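Local coordinates for transcriptional regulator, MerR-family (Cupriavidus metallidurans CH34, PDB 5GPE), which probably binds DNA as a MerR-family transcription regulator and binds lead(II) through sulfur ligands, at residues L68-R71 and E75-C78; L49-C54 and D62-L67. All coordinates share one frame; numbering follows the deposited sequence.

Contact 1: residues L68-R71 and E75-C78; sequences LNLR and ELGC. With PB (lead (II) ion), chain J.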
loop_
_atom_site.group_PDB
_atom_site.type_symbol
_atom_site.label_atom_id
_atom_site.label_comp_id
_atom_site.label_asym_id
_atom_site.label_seq_id
_atom_site.Cartn_x
_atom_site.Cartn_y
_atom_site.Cartn_z
ATOM N N LEU B 68 15.878 15.347 -2.605
ATOM C CA LEU B 68 15.906 16.812 -2.510
ATOM C C LEU B 68 17.156 17.319 -1.776
ATOM O O LEU B 68 17.763 18.311 -2.188
ATOM C CB LEU B 68 14.632 17.350 -1.841
ATOM C CG LEU B 68 13.347 17.268 -2.681
ATOM C CD1 LEU B 68 12.135 17.599 -1.834
ATOM C CD2 LEU B 68 13.405 18.196 -3.887
ATOM N N ASN B 69 17.510 16.663 -0.675
ATOM C CA ASN B 69 18.708 17.037 0.097
ATOM C C ASN B 69 20.000 16.908 -0.731
ATOM O O ASN B 69 20.857 17.789 -0.693
ATOM C CB ASN B 69 18.807 16.223 1.395
ATOM C CG ASN B 69 17.853 16.722 2.491
ATOM O OD1 ASN B 69 17.399 17.875 2.499
ATOM N ND2 ASN B 69 17.565 15.846 3.444
ATOM N N LEU B 70 20.095 15.843 -1.524
ATOM C CA LEU B 70 21.201 15.670 -2.472
ATOM C C LEU B 70 21.157 16.685 -3.646
ATOM O O LEU B 70 22.197 17.252 -4.031
ATOM C CB LEU B 70 21.203 14.260 -3.022
ATOM C CG LEU B 70 21.600 13.229 -1.965
ATOM C CD1 LEU B 70 21.058 11.850 -2.310
ATOM C CD2 LEU B 70 23.112 13.210 -1.767
ATOM N N ARG B 71 19.970 16.947 -4.183
ATOM C CA ARG B 71 19.788 18.008 -5.211
ATOM C C ARG B 71 20.252 19.389 -4.705
ATOM O O ARG B 71 20.847 20.168 -5.447
ATOM C CB ARG B 71 18.317 18.046 -5.670
ATOM C CG ARG B 71 17.918 19.119 -6.680
ATOM C CD ARG B 71 16.460 18.947 -7.123
ATOM N NE ARG B 71 15.717 20.215 -7.279
ATOM C CZ ARG B 71 15.160 20.693 -8.397
ATOM N NH1 ARG B 71 15.238 20.046 -9.562
ATOM N NH2 ARG B 71 14.511 21.856 -8.345
ATOM N N GLU B 75 27.685 19.886 -5.023
ATOM C CA GLU B 75 29.093 19.515 -4.845
ATOM C C GLU B 75 29.333 18.073 -4.395
ATOM O O GLU B 75 30.450 17.588 -4.506
ATOM C CB GLU B 75 29.785 20.494 -3.860
ATOM C CG GLU B 75 29.510 20.294 -2.365
ATOM C CD GLU B 75 28.115 20.728 -1.894
ATOM O OE1 GLU B 75 27.300 21.214 -2.711
ATOM O OE2 GLU B 75 27.814 20.569 -0.693
ATOM N N LEU B 76 28.294 17.395 -3.889
ATOM C CA LEU B 76 28.435 16.010 -3.384
ATOM C C LEU B 76 28.469 14.985 -4.495
ATOM O O LEU B 76 27.868 15.173 -5.546
ATOM C CB LEU B 76 27.285 15.644 -2.422
ATOM C CG LEU B 76 27.143 16.468 -1.132
ATOM C CD1 LEU B 76 25.883 16.095 -0.343
ATOM C CD2 LEU B 76 28.371 16.353 -0.251
ATOM N N GLY B 77 29.109 13.857 -4.216
ATOM C CA GLY B 77 28.957 12.666 -5.041
ATOM C C GLY B 77 27.488 12.254 -5.072
ATOM O O GLY B 77 26.749 12.419 -4.090
ATOM N N CYS B 78 27.038 11.748 -6.216
ATOM C CA CYS B 78 25.631 11.299 -6.381
ATOM C C CYS B 78 25.439 9.773 -6.296
ATOM O O CYS B 78 24.341 9.258 -6.600
ATOM C CB CYS B 78 25.066 11.840 -7.689
ATOM S SG CYS B 78 25.696 11.079 -9.186
HETATM PB PB PB J . 23.666 9.576 -9.724
#

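Contact 2: residues L49-C54 and D62-L67; sequences LFIRRC and DEIRQL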
loop_
_atom_site.group_PDB
_atom_site.type_symbol
_atom_site.label_atom_id
_atom_site.label_comp_id
_atom_site.label_asym_id
_atom_site.label_seq_id
_atom_site.Cartn_x
_atom_site.Cartn_y
_atom_site.Cartn_z
ATOM N N LEU B 49 7.219 20.202 -9.531
ATOM C CA LEU B 49 7.339 19.325 -10.681
ATOM C C LEU B 49 8.293 18.155 -10.401
ATOM O O LEU B 49 8.007 17.027 -10.792
ATOM C CB LEU B 49 7.761 20.103 -11.929
ATOM C CG LEU B 49 6.777 21.184 -12.393
ATOM C CD1 LEU B 49 7.323 21.903 -13.623
ATOM C CD2 LEU B 49 5.385 20.636 -12.687
ATOM N N PHE B 50 9.400 18.424 -9.712
ATOM C CA PHE B 50 10.358 17.389 -9.302
ATOM C C PHE B 50 9.675 16.373 -8.398
ATOM O O PHE B 50 9.784 15.180 -8.617
ATOM C CB PHE B 50 11.567 18.023 -8.574
ATOM C CG PHE B 50 12.608 17.032 -8.116
ATOM C CD1 PHE B 50 12.489 16.386 -6.884
ATOM C CD2 PHE B 50 13.717 16.750 -8.904
ATOM C CE1 PHE B 50 13.452 15.476 -6.468
ATOM C CE2 PHE B 50 14.678 15.851 -8.489
ATOM C CZ PHE B 50 14.544 15.201 -7.275
ATOM N N ILE B 51 8.947 16.861 -7.409
ATOM C CA ILE B 51 8.175 16.011 -6.489
ATOM C C ILE B 51 7.147 15.150 -7.245
ATOM O O ILE B 51 7.030 13.951 -6.983
ATOM C CB ILE B 51 7.458 16.844 -5.397
ATOM C CG1 ILE B 51 8.492 17.496 -4.466
ATOM C CG2 ILE B 51 6.518 15.973 -4.559
ATOM C CD1 ILE B 51 7.934 18.607 -3.618
ATOM N N ARG B 52 6.424 15.741 -8.171
ATOM C CA ARG B 52 5.436 15.066 -8.975
ATOM C C ARG B 52 6.060 13.911 -9.740
ATOM O O ARG B 52 5.527 12.869 -9.750
ATOM C CB ARG B 52 4.726 16.021 -9.958
ATOM C CG ARG B 52 3.750 15.364 -10.925
ATOM C CD ARG B 52 3.844 15.926 -12.344
ATOM N NE ARG B 52 3.098 17.153 -12.410
ATOM C CZ ARG B 52 3.007 17.963 -13.460
ATOM N NH1 ARG B 52 3.656 17.695 -14.578
ATOM N NH2 ARG B 52 2.270 19.033 -13.367
ATOM N N ARG B 53 7.198 14.135 -10.365
ATOM C CA ARG B 53 7.861 13.071 -11.147
ATOM C C ARG B 53 8.353 11.928 -10.252
ATOM O O ARG B 53 8.269 10.756 -10.631
ATOM C CB ARG B 53 9.003 13.628 -11.986
ATOM C CG ARG B 53 8.540 14.591 -13.083
ATOM C CD ARG B 53 9.716 15.216 -13.804
ATOM N NE ARG B 53 9.283 16.368 -14.590
ATOM C CZ ARG B 53 9.627 17.642 -14.384
ATOM N NH1 ARG B 53 10.454 18.009 -13.403
ATOM N NH2 ARG B 53 9.126 18.572 -15.188
ATOM N N CYS B 54 8.865 12.275 -9.070
ATOM C CA CYS B 54 9.290 11.274 -8.103
ATOM C C CYS B 54 8.125 10.412 -7.630
ATOM O O CYS B 54 8.247 9.180 -7.545
ATOM C CB CYS B 54 9.947 11.921 -6.896
ATOM S SG CYS B 54 11.552 12.656 -7.215
ATOM N N ASP B 62 9.864 9.987 2.219
ATOM C CA ASP B 62 11.224 9.825 2.791
ATOM C C ASP B 62 12.316 9.754 1.717
ATOM O O ASP B 62 13.367 10.388 1.844
ATOM C CB ASP B 62 11.302 8.573 3.680
ATOM C CG ASP B 62 10.430 8.688 4.919
ATOM O OD1 ASP B 62 10.504 9.731 5.602
ATOM O OD2 ASP B 62 9.667 7.744 5.202
ATOM N N GLU B 63 12.059 8.996 0.655
ATOM C CA GLU B 63 12.980 8.943 -0.499
ATOM C C GLU B 63 13.107 10.298 -1.188
ATOM O O GLU B 63 14.189 10.705 -1.599
ATOM C CB GLU B 63 12.519 7.895 -1.512
ATOM C CG GLU B 63 12.638 6.453 -1.025
ATOM C CD GLU B 63 11.966 5.469 -1.972
ATOM O OE1 GLU B 63 10.717 5.479 -2.082
ATOM O OE2 GLU B 63 12.696 4.705 -2.651
ATOM N N ILE B 64 11.992 10.998 -1.310
ATOM C CA ILE B 64 11.975 12.301 -1.981
ATOM C C ILE B 64 12.757 13.340 -1.181
ATOM O O ILE B 64 13.457 14.166 -1.744
ATOM C CB ILE B 64 10.531 12.759 -2.280
ATOM C CG1 ILE B 64 9.928 11.846 -3.343
ATOM C CG2 ILE B 64 10.488 14.212 -2.768
ATOM C CD1 ILE B 64 8.423 11.954 -3.498
ATOM N N ARG B 65 12.615 13.269 0.131
ATOM C CA ARG B 65 13.304 14.115 1.079
ATOM C C ARG B 65 14.830 13.896 0.856
ATOM O O ARG B 65 15.570 14.806 0.747
ATOM C CB ARG B 65 12.866 13.824 2.528
ATOM C CG ARG B 65 12.716 15.053 3.406
ATOM C CD ARG B 65 11.783 14.997 4.659
ATOM N NE ARG B 65 11.044 13.767 4.793
ATOM C CZ ARG B 65 9.750 13.654 5.014
ATOM N NH1 ARG B 65 9.014 14.691 5.195
ATOM N NH2 ARG B 65 9.196 12.486 5.049
ATOM N N GLN B 66 15.233 12.649 0.779
ATOM C CA GLN B 66 16.642 12.260 0.526
ATOM C C GLN B 66 17.148 12.800 -0.811
ATOM O O GLN B 66 18.212 13.417 -0.863
ATOM C CB GLN B 66 16.891 10.708 0.585
ATOM C CG GLN B 66 16.925 10.209 2.019
ATOM C CD GLN B 66 17.296 8.732 2.155
ATOM O OE1 GLN B 66 17.576 8.039 1.173
ATOM N NE2 GLN B 66 17.339 8.262 3.392
ATOM N N LEU B 67 16.350 12.631 -1.867
ATOM C CA LEU B 67 16.731 13.140 -3.193
ATOM C C LEU B 67 16.842 14.660 -3.231
ATOM O O LEU B 67 17.794 15.196 -3.811
ATOM C CB LEU B 67 15.748 12.682 -4.272
ATOM C CG LEU B 67 15.748 11.186 -4.569
ATOM C CD1 LEU B 67 14.584 10.871 -5.477
ATOM C CD2 LEU B 67 17.040 10.748 -5.218
#

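Contact 1: residues L68-R71 and E75-C78
The lead-binding loop of this MerR-family regulator packs onto the last turn of helix 61-71, where L70 meets L76 and G77. The contact is small and covers 97 Å² in all. L70 supplies one methyl branch. Its CD2 lies 4.2 Å from CD1 of L76, an apolar methyl-to-methyl touch. The same CD2 is 4.4 Å from the carbonyl O of G77, so this methyl sits against both a side chain and the backbone of the loop. L76 aims its CB toward the helix, which brings its CD1 to L70. The backbones stay apart, with CA of L70 and CA of L76 separated by 7.3 Å.

Beyond this touch the loop reaches the metal. C78 SG binds the lead ion at 2.6 Å. The CB-SG-lead angle is about 98°, so the ion stands well to the side of the CB-SG bond. The first torsion of C78 (chi1 72°) places SG between the backbone N and the carbonyl carbon and fixes the direction in which the sulfur is offered. C78 is also the N-cap residue of helix 79-111, so the ligand stands at the start of that helix, whose dipole may help to stabilise a thiolate. C113 and C122 also bind lead in this structure. C122 of the second subunit packs on C78, consistent with a thiolate site shared across the dimer.

L76 and C78 make backbone hydrogen bonds to the second subunit, and S119 OG of that subunit is hydrogen-bonded to L70 O. On its own chain L70 also touches E80 and V81. The contact thus sits in the turn that joins helix 61-71 to the long helix 79-111, beside the subunit interface.

Contact 2: residues L49-C54 and D62-L67
C54 and I64 make the tightest touch between helix 42-56 and helix 61-71. CB of C54 lies 3.6 Å from CG1 of I64 and 3.7 Å from its CD1. Both residues direct CB toward the opposite helix, and their CA atoms are 6.8 Å apart. In I64 the CG1 branch lies anti to the carbonyl carbon (chi1 -68°) and carries CD1 out over C54. The other branch, CG2, lies anti to the backbone N and reaches CG1 of I51 at 4.2 Å. Each branch of I64 therefore serves a different residue of the facing helix.

The sulfur of C54 turns to L67, with SG 3.9 Å from CD1 of that leucine. L67 is also met by F50. The ring of F50 extends anti to its backbone N (chi1 -180°), and this takes its far end, CZ, to 4.1 Å from CB of L67. The leucine carbon lies at the ring edge, near its plane, and the two side chains cross at about a right angle. Away from this interface, NH2 of R65 pairs with OD1 of D62 at 3.1 Å in a salt bridge. NH2 comes in from above the carboxylate plane, and the oxygen is tilted slightly from the guanidinium plane. NH1 of R65 has a second partner in E24.

The interface is buried and apolar. The axes of the two segments come within 10.6 Å and their directions differ by 134°. These are two consecutive helices of the MerR-type DNA-binding region. L67 also rests on V81 and L84 of helix 79-111. L128 of the second subunit packs on F50 and C54, and I51 touches L26. The pair of helices is thus flanked by the long helix and by the partner chain.

Both contacts use helix 61-71 and follow one another along the chain. Contact 2 is buried and lies nearer the chain centre. It joins two helices through aliphatic and aromatic side chains and a cysteine. Contact 1 is only partly buried and far from the centre. It joins a helix end to a loop by one leucine methyl set against a leucine methyl and a backbone carbonyl, and its distinctive chemistry is the lead-thiolate bond. The two meet at F50: its CD1 is 3.6 Å from CD2 of L68, and its CD2 is 3.7 Å from NH1 of R71. Both contacts also touch the second subunit, each by packing and hydrogen bonding, in contact 2 through R53.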